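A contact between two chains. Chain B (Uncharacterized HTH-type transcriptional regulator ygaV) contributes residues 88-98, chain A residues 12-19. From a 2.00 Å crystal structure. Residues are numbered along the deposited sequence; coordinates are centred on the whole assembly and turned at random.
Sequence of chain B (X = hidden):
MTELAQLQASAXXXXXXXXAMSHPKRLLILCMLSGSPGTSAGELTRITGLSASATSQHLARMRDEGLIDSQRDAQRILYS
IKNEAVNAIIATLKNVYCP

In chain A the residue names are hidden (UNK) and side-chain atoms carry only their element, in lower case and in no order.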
ATOM      1  N   ALA B  88       4.890  -8.410  -5.129  1.00 37.46           N
ATOM      2  CA  ALA B  88       5.367  -8.570  -3.765  1.00 38.25           C
ATOM      3  C   ALA B  88       4.334  -8.070  -2.732  1.00 38.13           C
ATOM      4  O   ALA B  88       4.077  -8.706  -1.679  1.00 38.64           O
ATOM      5  CB  ALA B  88       6.725  -7.924  -3.571  1.00 37.91           C
ATOM      6  N   ILE B  89       3.722  -6.918  -3.012  1.00 38.88           N
ATOM      7  CA  ILE B  89       2.764  -6.374  -2.065  1.00 37.53           C
ATOM      8  C   ILE B  89       1.509  -7.278  -2.010  1.00 38.89           C
ATOM      9  O   ILE B  89       0.990  -7.544  -0.926  1.00 38.62           O
ATOM     10  CB  ILE B  89       2.413  -4.923  -2.426  1.00 38.53           C
ATOM     11  CG1 ILE B  89       3.631  -3.983  -2.185  1.00 34.97           C
ATOM     12  CG2 ILE B  89       1.092  -4.472  -1.752  1.00 37.79           C
ATOM     13  CD1 ILE B  89       3.959  -3.678  -0.660  1.00 38.74           C
ATOM     14  N   ILE B  90       1.034  -7.783  -3.177  1.00 39.31           N
ATOM     15  CA  ILE B  90      -0.106  -8.756  -3.199  1.00 40.32           C
ATOM     16  C   ILE B  90       0.124 -10.015  -2.371  1.00 40.55           C
ATOM     17  O   ILE B  90      -0.752 -10.418  -1.605  1.00 42.55           O
ATOM     18  CB  ILE B  90      -0.447  -9.188  -4.631  1.00 41.07           C
ATOM     19  CG1 ILE B  90      -1.181  -8.044  -5.338  1.00 42.98           C
ATOM     20  CG2 ILE B  90      -1.374 -10.443  -4.605  1.00 41.80           C
ATOM     21  CD1 ILE B  90      -1.204  -8.223  -6.759  1.00 45.06           C
ATOM     22  N   ALA B  91       1.296 -10.639  -2.477  1.00 39.52           N
ATOM     23  CA  ALA B  91       1.676 -11.793  -1.595  1.00 39.20           C
ATOM     24  C   ALA B  91       1.694 -11.488  -0.100  1.00 39.19           C
ATOM     25  O   ALA B  91       1.222 -12.279   0.746  1.00 36.45           O
ATOM     26  CB  ALA B  91       3.030 -12.341  -2.018  1.00 40.00           C
ATOM     27  N   THR B  92       2.205 -10.310   0.282  1.00 38.17           N
ATOM     28  CA  THR B  92       2.135  -9.928   1.681  1.00 38.50           C
ATOM     29  C   THR B  92       0.704  -9.777   2.186  1.00 38.21           C
ATOM     30  O   THR B  92       0.403 -10.143   3.298  1.00 38.62           O
ATOM     31  CB  THR B  92       2.948  -8.619   1.968  1.00 39.17           C
ATOM     32  OG1 THR B  92       4.319  -8.820   1.588  1.00 39.48           O
ATOM     33  CG2 THR B  92       2.855  -8.228   3.451  1.00 37.22           C
ATOM     34  N   LEU B  93      -0.139  -9.135   1.402  1.00 39.58           N
ATOM     35  CA  LEU B  93      -1.509  -8.909   1.778  1.00 40.31           C
ATOM     36  C   LEU B  93      -2.226 -10.272   1.970  1.00 41.65           C
ATOM     37  O   LEU B  93      -2.984 -10.491   2.903  1.00 40.44           O
ATOM     38  CB  LEU B  93      -2.197  -8.024   0.713  1.00 39.79           C
ATOM     39  CG  LEU B  93      -1.813  -6.546   0.598  1.00 39.58           C
ATOM     40  CD1 LEU B  93      -2.615  -5.860  -0.557  1.00 41.63           C
ATOM     41  CD2 LEU B  93      -1.988  -5.882   1.929  1.00 40.47           C
ATOM     42  N   LYS B  94      -1.953 -11.201   1.071  1.00 43.12           N
ATOM     43  CA  LYS B  94      -2.353 -12.605   1.249  1.00 44.07           C
ATOM     44  C   LYS B  94      -1.952 -13.204   2.566  1.00 44.60           C
ATOM     45  O   LYS B  94      -2.781 -13.836   3.231  1.00 45.23           O
ATOM     46  CB  LYS B  94      -1.745 -13.491   0.157  1.00 44.26           C
ATOM     47  CG  LYS B  94      -2.462 -13.452  -1.072  1.00 48.40           C
ATOM     48  CD  LYS B  94      -2.434 -14.893  -1.685  1.00 55.35           C
ATOM     49  CE  LYS B  94      -1.069 -15.241  -2.311  1.00 55.49           C
ATOM     50  NZ  LYS B  94      -1.023 -14.798  -3.723  1.00 61.03           N
ATOM     51  N   ASN B  95      -0.682 -13.074   2.901  1.00 45.93           N
ATOM     52  CA  ASN B  95      -0.167 -13.600   4.138  1.00 48.43           C
ATOM     53  C   ASN B  95      -0.792 -12.882   5.333  1.00 48.47           C
ATOM     54  O   ASN B  95      -0.943 -13.479   6.383  1.00 47.87           O
ATOM     55  CB  ASN B  95       1.353 -13.465   4.274  1.00 48.94           C
ATOM     56  CG  ASN B  95       2.145 -14.127   3.154  1.00 53.52           C
ATOM     57  OD1 ASN B  95       1.618 -14.823   2.294  1.00 58.41           O
ATOM     58  ND2 ASN B  95       3.455 -13.836   3.137  1.00 53.99           N
ATOM     59  N   VAL B  96      -1.130 -11.598   5.188  1.00 48.52           N
ATOM     60  CA  VAL B  96      -1.815 -10.872   6.254  1.00 49.21           C
ATOM     61  C   VAL B  96      -3.305 -11.247   6.406  1.00 49.52           C
ATOM     62  O   VAL B  96      -3.782 -11.445   7.518  1.00 49.64           O
ATOM     63  CB  VAL B  96      -1.688  -9.343   6.074  1.00 48.53           C
ATOM     64  CG1 VAL B  96      -2.505  -8.587   7.157  1.00 47.09           C
ATOM     65  CG2 VAL B  96      -0.226  -8.959   6.065  1.00 46.90           C
ATOM     66  N   TYR B  97      -4.044 -11.322   5.311  1.00 51.45           N
ATOM     67  CA  TYR B  97      -5.487 -11.451   5.384  1.00 52.79           C
ATOM     68  C   TYR B  97      -5.980 -12.905   5.387  1.00 55.61           C
ATOM     69  O   TYR B  97      -7.144 -13.181   5.647  1.00 55.95           O
ATOM     70  CB  TYR B  97      -6.131 -10.595   4.331  1.00 52.24           C
ATOM     71  CG  TYR B  97      -6.050  -9.111   4.637  1.00 51.81           C
ATOM     72  CD1 TYR B  97      -7.002  -8.484   5.465  1.00 52.89           C
ATOM     73  CD2 TYR B  97      -5.017  -8.340   4.137  1.00 51.70           C
ATOM     74  CE1 TYR B  97      -6.915  -7.090   5.746  1.00 51.77           C
ATOM     75  CE2 TYR B  97      -4.929  -6.982   4.400  1.00 52.45           C
ATOM     76  CZ  TYR B  97      -5.884  -6.369   5.202  1.00 52.31           C
ATOM     77  OH  TYR B  97      -5.747  -5.048   5.437  1.00 50.55           O
ATOM     78  N   CYS B  98      -5.061 -13.840   5.144  1.00 57.60           N
ATOM     79  CA  CYS B  98      -5.324 -15.260   5.329  1.00 58.33           C
ATOM     80  C   CYS B  98      -4.506 -15.743   6.507  1.00 59.01           C
ATOM     81  O   CYS B  98      -3.324 -16.004   6.354  1.00 59.94           O
ATOM     82  CB  CYS B  98      -4.967 -16.024   4.062  1.00 58.93           C
ATOM     83  SG  CYS B  98      -5.669 -15.250   2.576  1.00 64.31           S
TER
ATOM     84  N   UNK A  12     -11.445  -4.422   0.626  1.00 45.96           N
ATOM     85  CA  UNK A  12     -11.809  -3.091   1.042  1.00 48.54           C
ATOM     86  C   UNK A  12     -10.933  -2.705   2.262  1.00 48.16           C
ATOM     87  O   UNK A  12     -10.447  -1.573   2.375  1.00 46.91           O
ATOM     88  o   UNK A  12     -16.206  -2.956   1.394  1.00 60.66           O
ATOM     89  c   UNK A  12     -15.654  -2.793   0.272  1.00 54.87           C
ATOM     90  c   UNK A  12     -14.187  -3.162   0.088  1.00 53.55           C
ATOM     91  o   UNK A  12     -16.263  -2.340  -0.727  1.00 64.41           O
ATOM     92  c   UNK A  12     -13.336  -3.004   1.349  1.00 49.62           C
ATOM     93  N   UNK A  13     -10.683  -3.662   3.141  1.00 48.20           N
ATOM     94  CA  UNK A  13      -9.811  -3.376   4.247  1.00 49.09           C
ATOM     95  C   UNK A  13      -8.330  -3.284   3.817  1.00 47.06           C
ATOM     96  O   UNK A  13      -7.597  -2.462   4.330  1.00 46.48           O
ATOM     97  c   UNK A  13     -10.726  -6.607   6.282  1.00 55.59           C
ATOM     98  o   UNK A  13     -10.302  -6.454   7.455  1.00 65.26           O
ATOM     99  c   UNK A  13     -10.002  -4.342   5.429  1.00 50.48           C
ATOM    100  c   UNK A  13     -10.082  -5.820   5.116  1.00 55.51           C
ATOM    101  n   UNK A  13     -11.786  -7.417   5.972  1.00 60.20           N
ATOM    102  N   UNK A  14      -7.911  -4.183   2.932  1.00 45.09           N
ATOM    103  CA  UNK A  14      -6.596  -4.138   2.346  1.00 44.68           C
ATOM    104  C   UNK A  14      -6.324  -2.763   1.673  1.00 42.74           C
ATOM    105  O   UNK A  14      -5.300  -2.213   1.904  1.00 43.13           O
ATOM    106  c   UNK A  14      -6.417  -5.332   1.364  1.00 43.06           C
ATOM    107  N   UNK A  15      -7.225  -2.266   0.817  1.00 41.94           N
ATOM    108  CA  UNK A  15      -7.118  -0.972   0.175  1.00 42.16           C
ATOM    109  C   UNK A  15      -7.012   0.196   1.140  1.00 41.26           C
ATOM    110  O   UNK A  15      -6.270   1.186   0.902  1.00 42.66           O
ATOM    111  c   UNK A  15      -8.293  -0.736  -0.816  1.00 41.02           C
ATOM    112  N   UNK A  16      -7.820   0.137   2.186  1.00 42.55           N
ATOM    113  CA  UNK A  16      -7.807   1.092   3.273  1.00 41.35           C
ATOM    114  C   UNK A  16      -6.463   1.146   4.021  1.00 41.71           C
ATOM    115  O   UNK A  16      -5.975   2.207   4.348  1.00 41.57           O
ATOM    116  c   UNK A  16      -8.913   0.724   4.289  1.00 43.04           C
ATOM    117  N   UNK A  17      -5.906  -0.020   4.332  1.00 41.41           N
ATOM    118  CA  UNK A  17      -4.599  -0.104   4.912  1.00 40.80           C
ATOM    119  C   UNK A  17      -3.543   0.535   3.996  1.00 39.58           C
ATOM    120  O   UNK A  17      -2.756   1.354   4.434  1.00 36.82           O
ATOM    121  c   UNK A  17      -2.417  -3.175   5.446  1.00 45.48           C
ATOM    122  c   UNK A  17      -2.950  -1.543   7.292  1.00 47.63           C
ATOM    123  c   UNK A  17      -4.262  -1.535   5.183  1.00 41.07           C
ATOM    124  c   UNK A  17      -2.888  -1.769   5.795  1.00 43.44           C
ATOM    125  N   UNK A  18      -3.536   0.195   2.705  1.00 39.10           N
ATOM    126  CA  UNK A  18      -2.570   0.748   1.801  1.00 39.37           C
ATOM    127  C   UNK A  18      -2.772   2.250   1.680  1.00 39.59           C
ATOM    128  O   UNK A  18      -1.836   3.044   1.661  1.00 40.05           O
ATOM    129  c   UNK A  18      -1.009  -1.838   1.041  1.00 43.22           C
ATOM    130  c   UNK A  18      -2.309  -1.461   0.301  1.00 37.77           C
ATOM    131  c   UNK A  18      -2.666   0.019   0.419  1.00 39.79           C
ATOM    132  c   UNK A  18      -2.227  -1.776  -1.193  1.00 42.50           C
ATOM    133  N   UNK A  19      -4.007   2.675   1.643  1.00 42.21           N
ATOM    134  CA  UNK A  19      -4.260   4.109   1.514  1.00 42.71           C
ATOM    135  C   UNK A  19      -3.753   4.899   2.710  1.00 43.69           C
ATOM    136  O   UNK A  19      -3.166   5.980   2.527  1.00 43.74           O
ATOM    137  c   UNK A  19      -6.118   5.820   1.186  1.00 47.21           C
ATOM    138  c   UNK A  19      -5.735   4.342   1.283  1.00 44.02           C
ATOM    139  n   UNK A  19      -8.767   8.011  -0.385  1.00 56.50           N
ATOM    140  c   UNK A  19      -8.253   7.172   0.801  1.00 53.58           C
ATOM    141  c   UNK A  19      -7.381   5.977   0.336  1.00 48.27           C
TER

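Position 12 of chain A carries three side-chain carbons in a row, the third bonded to two oxygens. Its CB, 8.8 Å from CE1 of Tyr B97, is the side chain's nearest approach to the chain B stretch, so it takes no part in the contact. A terminal carbon with two oxygens is a carboxylate, and the chain length makes this Glu A12.

Position 13 has the same three-carbon skeleton, but the last carbon holds one oxygen and one nitrogen, an amide. Its CB points sideways, and its second side-chain carbon comes to 3.5 Å from CE1 of Tyr B97. This is Gln A13, with chi1 at p. The backbone O of Gln A13 lies 3.4 Å from OH of Tyr B97; the same O accepts the helical hydrogen bond from N of residue 17, at 3.0 Å.

At position 14 a single carbon follows CA. The CA is 3.3 Å from OH of Tyr B97, while the CB is 3.8 Å from CE2 of Tyr B97 and 4.3 Å from CD1 of Leu B93. The residue is Ala A14.

Position 15 also has one carbon, which points away from the chain B stretch: Ala A15. Position 16 repeats the single carbon; its CB is directed sideways, 6.7 Å from OH of Tyr B97, too far for contact: Ala A16.

Position 17 shows four carbons, forked at the second. One carbon at the fork's end lies 3.8 Å from OH of Tyr B97 and 4.5 Å from CD2 of Leu B93. The pattern is that of leucine, Leu A17, with chi1 t and chi2 p.

Position 18 has the same forked four-carbon chain. One terminal carbon is 4.2 Å from CD1 of Leu B93 and 4.3 Å from CG2 of Ile B89. It is Leu A18, with chi1 at m and chi2 at t.

Position 19 has four carbons in a row ending in nitrogen, out of reach of the chain B stretch: Lys A19.

The contact joins two helices whose N-to-C directions differ by 120°, with axes 11.4 Å apart at closest approach. Ile B89, Leu B93 and Tyr B97 recur every four residues, so their CB atoms all point toward the chain A stretch. CA of Leu B93 is 7.0 Å from CA of Ala A14. Tyr B97 has the largest covered area, 85 of the 317 Å² buried in total. With no clear hydrogen bond across the stretches, the fit rests mostly on apolar packing: Ile B89 and Leu B93 against Leu A18, Leu B93 also against Ala A14 and Leu A17, and the Tyr B97 ring against Gln A13 and Ala A14.

Chain A (12-19) EQAAALLK
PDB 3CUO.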